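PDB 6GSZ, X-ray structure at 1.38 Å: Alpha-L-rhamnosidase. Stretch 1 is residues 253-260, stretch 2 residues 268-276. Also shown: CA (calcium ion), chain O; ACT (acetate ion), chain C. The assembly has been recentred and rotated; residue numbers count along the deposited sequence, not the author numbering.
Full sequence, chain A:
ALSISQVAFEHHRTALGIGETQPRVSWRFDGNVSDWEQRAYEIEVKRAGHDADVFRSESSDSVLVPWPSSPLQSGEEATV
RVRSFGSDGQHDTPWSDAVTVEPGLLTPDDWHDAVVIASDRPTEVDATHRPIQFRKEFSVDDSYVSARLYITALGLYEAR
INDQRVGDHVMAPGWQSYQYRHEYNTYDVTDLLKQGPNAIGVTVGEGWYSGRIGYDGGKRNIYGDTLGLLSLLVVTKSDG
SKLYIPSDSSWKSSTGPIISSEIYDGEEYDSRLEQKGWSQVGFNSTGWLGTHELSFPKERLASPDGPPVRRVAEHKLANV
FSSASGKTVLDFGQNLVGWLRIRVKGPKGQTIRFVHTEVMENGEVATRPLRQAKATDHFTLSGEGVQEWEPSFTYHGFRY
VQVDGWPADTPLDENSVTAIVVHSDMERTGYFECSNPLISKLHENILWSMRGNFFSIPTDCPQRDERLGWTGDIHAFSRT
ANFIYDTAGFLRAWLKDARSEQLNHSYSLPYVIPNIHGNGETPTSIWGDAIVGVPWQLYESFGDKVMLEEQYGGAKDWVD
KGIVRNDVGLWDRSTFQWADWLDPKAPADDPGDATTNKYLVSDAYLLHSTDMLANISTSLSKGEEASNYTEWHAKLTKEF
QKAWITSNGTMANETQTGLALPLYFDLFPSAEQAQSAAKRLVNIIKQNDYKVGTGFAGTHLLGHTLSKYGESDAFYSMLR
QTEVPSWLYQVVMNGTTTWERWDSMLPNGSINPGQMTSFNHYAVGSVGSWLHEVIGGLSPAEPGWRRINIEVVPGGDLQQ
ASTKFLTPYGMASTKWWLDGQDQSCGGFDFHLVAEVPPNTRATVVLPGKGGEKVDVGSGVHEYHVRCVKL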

ATOM      1  N   SER A 253      23.043  13.539 -24.046  1.00 11.39           N
ATOM      2  CA  SER A 253      21.807  13.966 -23.399  1.00 12.08           C
ATOM      3  C   SER A 253      21.143  15.113 -24.158  1.00 11.73           C
ATOM      4  O   SER A 253      21.774  15.876 -24.921  1.00 12.50           O
ATOM      5  CB  SER A 253      22.072  14.397 -21.958  1.00 13.28           C
ATOM      6  OG  SER A 253      22.951  15.509 -21.924  1.00 13.31           O
ATOM      7  N   SER A 254      19.853  15.271 -23.972  1.00 11.91           N
ATOM      8  CA  SER A 254      19.061  16.357 -24.605  1.00 12.64           C
ATOM      9  C   SER A 254      17.735  16.482 -23.880  1.00 11.82           C
ATOM     10  O   SER A 254      17.211  15.487 -23.366  1.00 14.28           O
ATOM     11  CB  SER A 254      18.778  16.002 -26.041  1.00 15.73           C
ATOM     12  OG  SER A 254      18.025  16.998 -26.689  1.00 17.63           O
ATOM     13  N   THR A 255      17.118  17.653 -23.894  1.00 13.27           N
ATOM     14  CA  THR A 255      15.731  17.765 -23.625  1.00 14.48           C
ATOM     15  C   THR A 255      14.930  17.124 -24.753  1.00 13.83           C
ATOM     16  O   THR A 255      15.448  16.859 -25.844  1.00 14.35           O
ATOM     17  CB  THR A 255      15.309  19.223 -23.443  1.00 14.79           C
ATOM     18  OG1 THR A 255      15.633  19.913 -24.657  1.00 17.11           O
ATOM     19  CG2 THR A 255      15.956  19.836 -22.227  1.00 18.76           C
ATOM     20  N   GLY A 256      13.646  16.889 -24.476  1.00 14.22           N
ATOM     21  CA  GLY A 256      12.756  16.309 -25.443  1.00 13.74           C
ATOM     22  C   GLY A 256      11.361  16.912 -25.353  1.00 13.46           C
ATOM     23  O   GLY A 256      11.202  18.045 -24.906  1.00 14.24           O
ATOM     24  N   PRO A 257      10.313  16.171 -25.769  1.00 13.95           N
ATOM     25  CA  PRO A 257       8.983  16.755 -25.800  1.00 14.37           C
ATOM     26  C   PRO A 257       8.387  17.100 -24.435  1.00 12.93           C
ATOM     27  O   PRO A 257       7.451  17.917 -24.364  1.00 12.89           O
ATOM     28  CB  PRO A 257       8.141  15.702 -26.533  1.00 14.69           C
ATOM     29  CG  PRO A 257       8.875  14.381 -26.231  1.00 14.53           C
ATOM     30  CD  PRO A 257      10.342  14.780 -26.233  1.00 15.03           C
ATOM     31  N   ILE A 258       8.851  16.428 -23.371  1.00 12.88           N
ATOM     32  CA  ILE A 258       8.301  16.814 -22.070  1.00 12.66           C
ATOM     33  C   ILE A 258       8.939  18.139 -21.662  1.00 12.87           C
ATOM     34  O   ILE A 258      10.144  18.196 -21.419  1.00 14.47           O
ATOM     35  CB  ILE A 258       8.467  15.721 -20.992  1.00 13.70           C
ATOM     36  CG1 ILE A 258       7.998  14.332 -21.438  1.00 14.40           C
ATOM     37  CG2 ILE A 258       7.743  16.172 -19.726  1.00 14.53           C
ATOM     38  CD1 ILE A 258       8.474  13.205 -20.549  1.00 14.66           C
ATOM     39  N   ILE A 259       8.086  19.168 -21.503  1.00 13.43           N
ATOM     40  CA  ILE A 259       8.531  20.473 -21.048  1.00 14.27           C
ATOM     41  C   ILE A 259       8.672  20.495 -19.528  1.00 13.09           C
ATOM     42  O   ILE A 259       9.641  21.026 -18.978  1.00 12.97           O
ATOM     43  CB  ILE A 259       7.566  21.577 -21.528  1.00 15.89           C
ATOM     44  CG1 ILE A 259       7.371  21.529 -23.044  1.00 16.96           C
ATOM     45  CG2 ILE A 259       8.046  22.939 -21.075  1.00 17.66           C
ATOM     46  CD1 ILE A 259       8.653  21.596 -23.849  1.00 19.66           C
ATOM     47  N   SER A 260       7.654  19.931 -18.847  1.00 12.39           N
ATOM     48  CA  SER A 260       7.680  19.807 -17.403  1.00 13.24           C
ATOM     49  C   SER A 260       6.838  18.591 -17.035  1.00 11.59           C
ATOM     50  O   SER A 260       5.894  18.278 -17.734  1.00 12.50           O
ATOM     51  CB  SER A 260       7.193  21.050 -16.694  1.00 12.90           C
ATOM     52  OG  SER A 260       5.872  21.329 -17.066  1.00 14.15           O
ATOM     53  N   GLU A 268       3.397  19.093 -18.906  1.00 12.62           N
ATOM     54  CA  GLU A 268       3.295  19.848 -20.173  1.00 14.40           C
ATOM     55  C   GLU A 268       4.164  19.097 -21.194  1.00 13.34           C
ATOM     56  O   GLU A 268       5.371  18.925 -20.975  1.00 14.65           O
ATOM     57  CB  GLU A 268       3.738  21.289 -20.001  1.00 14.77           C
ATOM     58  CG  GLU A 268       3.745  22.039 -21.314  1.00 18.72           C
ATOM     59  CD  GLU A 268       4.119  23.508 -21.258  1.00 24.70           C
ATOM     60  OE1 GLU A 268       4.209  24.096 -20.178  1.00 24.88           O
ATOM     61  OE2 GLU A 268       4.298  24.085 -22.353  1.00 33.60           O
ATOM     62  N   TYR A 269       3.513  18.625 -22.261  1.00 13.02           N
ATOM     63  CA  TYR A 269       4.161  17.844 -23.310  1.00 13.26           C
ATOM     64  C   TYR A 269       3.942  18.564 -24.637  1.00 14.38           C
ATOM     65  O   TYR A 269       2.795  18.785 -25.019  1.00 15.44           O
ATOM     66  CB  TYR A 269       3.540  16.447 -23.330  1.00 14.25           C
ATOM     67  CG  TYR A 269       4.186  15.457 -24.251  1.00 12.89           C
ATOM     68  CD1 TYR A 269       3.816  15.367 -25.587  1.00 14.69           C
ATOM     69  CD2 TYR A 269       5.154  14.580 -23.800  1.00 13.45           C
ATOM     70  CE1 TYR A 269       4.386  14.425 -26.436  1.00 14.76           C
ATOM     71  CE2 TYR A 269       5.727  13.638 -24.632  1.00 14.63           C
ATOM     72  CZ  TYR A 269       5.354  13.555 -25.965  1.00 14.63           C
ATOM     73  OH  TYR A 269       5.951  12.640 -26.777  1.00 15.72           O
ATOM     74  N   ASP A 270       5.033  18.784 -25.362  1.00 14.50           N
ATOM     75  CA  ASP A 270       4.977  19.426 -26.699  1.00 14.00           C
ATOM     76  C   ASP A 270       5.409  18.388 -27.722  1.00 13.91           C
ATOM     77  O   ASP A 270       6.610  18.176 -27.909  1.00 14.04           O
ATOM     78  CB  ASP A 270       5.799  20.706 -26.772  1.00 14.93           C
ATOM     79  CG  ASP A 270       5.641  21.445 -28.086  1.00 16.03           C
ATOM     80  OD1 ASP A 270       5.029  20.862 -29.036  1.00 16.38           O
ATOM     81  OD2 ASP A 270       6.140  22.612 -28.131  1.00 19.69           O
ATOM     82  N   SER A 271       4.437  17.759 -28.391  1.00 13.89           N
ATOM     83  CA  SER A 271       4.753  16.646 -29.287  1.00 15.63           C
ATOM     84  C   SER A 271       5.548  17.103 -30.528  1.00 16.28           C
ATOM     85  O   SER A 271       6.151  16.279 -31.216  1.00 17.20           O
ATOM     86  CB  SER A 271       3.490  15.904 -29.715  1.00 16.84           C
ATOM     87  OG  SER A 271       2.664  16.695 -30.565  1.00 16.22           O
ATOM     88  N   ARG A 272       5.578  18.412 -30.791  1.00 15.20           N
ATOM     89  CA  ARG A 272       6.365  18.947 -31.875  1.00 15.79           C
ATOM     90  C   ARG A 272       7.863  18.732 -31.636  1.00 16.98           C
ATOM     91  O   ARG A 272       8.670  18.796 -32.584  1.00 18.62           O
ATOM     92  CB  ARG A 272       6.077  20.438 -32.098  1.00 16.28           C
ATOM     93  CG  ARG A 272       4.645  20.718 -32.518  1.00 17.94           C
ATOM     94  CD  ARG A 272       4.334  22.189 -32.502  1.00 19.57           C
ATOM     95  NE  ARG A 272       4.460  22.774 -31.171  1.00 18.17           N
ATOM     96  CZ  ARG A 272       4.281  24.045 -30.863  1.00 18.53           C
ATOM     97  NH1 ARG A 272       3.991  24.928 -31.820  1.00 20.32           N
ATOM     98  NH2 ARG A 272       4.473  24.434 -29.614  1.00 20.71           N
ATOM     99  N   LEU A 273       8.237  18.511 -30.378  1.00 16.31           N
ATOM    100  CA  LEU A 273       9.644  18.345 -29.999  1.00 15.70           C
ATOM    101  C   LEU A 273      10.060  16.874 -29.883  1.00 17.03           C
ATOM    102  O   LEU A 273      11.171  16.624 -29.456  1.00 20.13           O
ATOM    103  CB  LEU A 273       9.912  19.130 -28.710  1.00 17.43           C
ATOM    104  CG  LEU A 273       9.714  20.633 -28.820  1.00 19.60           C
ATOM    105  CD1 LEU A 273       9.924  21.336 -27.491  1.00 20.80           C
ATOM    106  CD2 LEU A 273      10.652  21.202 -29.883  1.00 25.26           C
ATOM    107  N   GLU A 274       9.224  15.932 -30.334  1.00 16.44           N
ATOM    108  CA  GLU A 274       9.615  14.545 -30.376  1.00 16.10           C
ATOM    109  C   GLU A 274      10.769  14.379 -31.355  1.00 17.72           C
ATOM    110  O   GLU A 274      10.741  14.950 -32.457  1.00 20.34           O
ATOM    111  CB  GLU A 274       8.444  13.656 -30.800  1.00 16.96           C
ATOM    112  CG  GLU A 274       7.392  13.512 -29.719  1.00 15.98           C
ATOM    113  CD  GLU A 274       6.048  12.928 -30.140  1.00 18.69           C
ATOM    114  OE1 GLU A 274       5.844  12.641 -31.345  1.00 21.31           O
ATOM    115  OE2 GLU A 274       5.173  12.830 -29.275  1.00 18.25           O
ATOM    116  N   GLN A 275      11.767  13.601 -30.962  1.00 17.44           N
ATOM    117  CA  GLN A 275      12.898  13.235 -31.821  1.00 19.10           C
ATOM    118  C   GLN A 275      12.811  11.752 -32.172  1.00 20.05           C
ATOM    119  O   GLN A 275      13.345  10.900 -31.470  1.00 19.38           O
ATOM    120  CB  GLN A 275      14.205  13.556 -31.105  1.00 22.82           C
ATOM    121  CG  GLN A 275      14.402  15.052 -30.825  1.00 25.00           C
ATOM    122  CD  GLN A 275      15.709  15.260 -30.091  1.00 23.88           C
ATOM    123  OE1 GLN A 275      16.738  14.939 -30.649  1.00 19.76           O
ATOM    124  NE2 GLN A 275      15.666  15.707 -28.832  1.00 25.97           N
ATOM    125  N   LYS A 276      12.079  11.439 -33.234  1.00 21.55           N
ATOM    126  CA  LYS A 276      11.834  10.058 -33.584  1.00 22.13           C
ATOM    127  C   LYS A 276      13.179   9.349 -33.835  1.00 20.75           C
ATOM    128  O   LYS A 276      14.065   9.878 -34.478  1.00 23.18           O
ATOM    129  CB  LYS A 276      10.869   9.951 -34.768  1.00 29.04           C
ATOM    130  CG  LYS A 276      10.462   8.509 -35.041  1.00 37.43           C
ATOM    131  CD  LYS A 276       9.123   8.305 -35.718  1.00 50.52           C
ATOM    132  CE  LYS A 276       8.657   6.864 -35.564  1.00 64.70           C
ATOM    133  NZ  LYS A 276       7.502   6.524 -36.435  1.00 68.62           N
TER
HETATM  134 CA    CA O 933       4.041  26.174 -21.342  0.50 37.61          CA
HETATM  135  C   ACT C 965      18.761  21.111 -24.512  1.00 25.95           C
HETATM  136  O   ACT C 965      19.081  19.843 -24.505  1.00 27.42           O
HETATM  137  OXT ACT C 965      17.686  21.595 -25.011  1.00 42.68           O
HETATM  138  CH3 ACT C 965      19.486  22.136 -23.780  1.00 29.28           C
HETATM  139  O   HOH W   1       5.637  23.886 -17.956  1.00 28.35           O
HETATM  140  O   HOH W   2       3.644  28.506 -21.775  1.00 55.57           O
HETATM  141  O   HOH W   3       6.304  26.318 -21.725  1.00 60.04           O

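A beta bulge lets two antiparallel segments stay paired while their register slips, and this rhamnosidase offers a compact example. Ile-258 faces Tyr-269 as a non-hydrogen-bonded pair, whereas Ser-260 and Glu-268 form a hydrogen-bonded one; the extra residue, Ile-259, lies where the chain turns a corner. One carbonyl absorbs the shift: Glu-268 O accepts from both Ile-259 N (2.8 Å) and Ser-260 N (3.3 Å), while Glu-268 N donates to Ser-260 O (2.9 Å). Beyond the bulge, Asp-270 N donates almost linearly to Pro-257 O (2.8 Å).

The side chains complete the join. Pro-257, which has no N-H to leave unsatisfied, sets its CB over the face of the Tyr-269 ring, with Pro-257 CB 3.9 Å from the ring centroid, in a CH-pi contact. Ile-258 CG1 packs at the ring's edge, 3.7 Å from Tyr-269 CD2, and the phenol is anchored by a hydrogen bond from Tyr-269 OH to Glu-274 OE2 (2.6 Å). Ile-259 points toward the other stretch, bringing its CD1 within 3.9 Å of Leu-273 CD1. The extended Glu-268 serves two ends: its aliphatic part packs against Ile-259, where Glu-268 CG lies 3.9 Å from Ile-259 CB, while its carboxylate chelates calcium through both oxygens. A water bridges Glu-268 OE1 and Ser-260 OG. Between them the two stretches bury 533 Å², both sides summed.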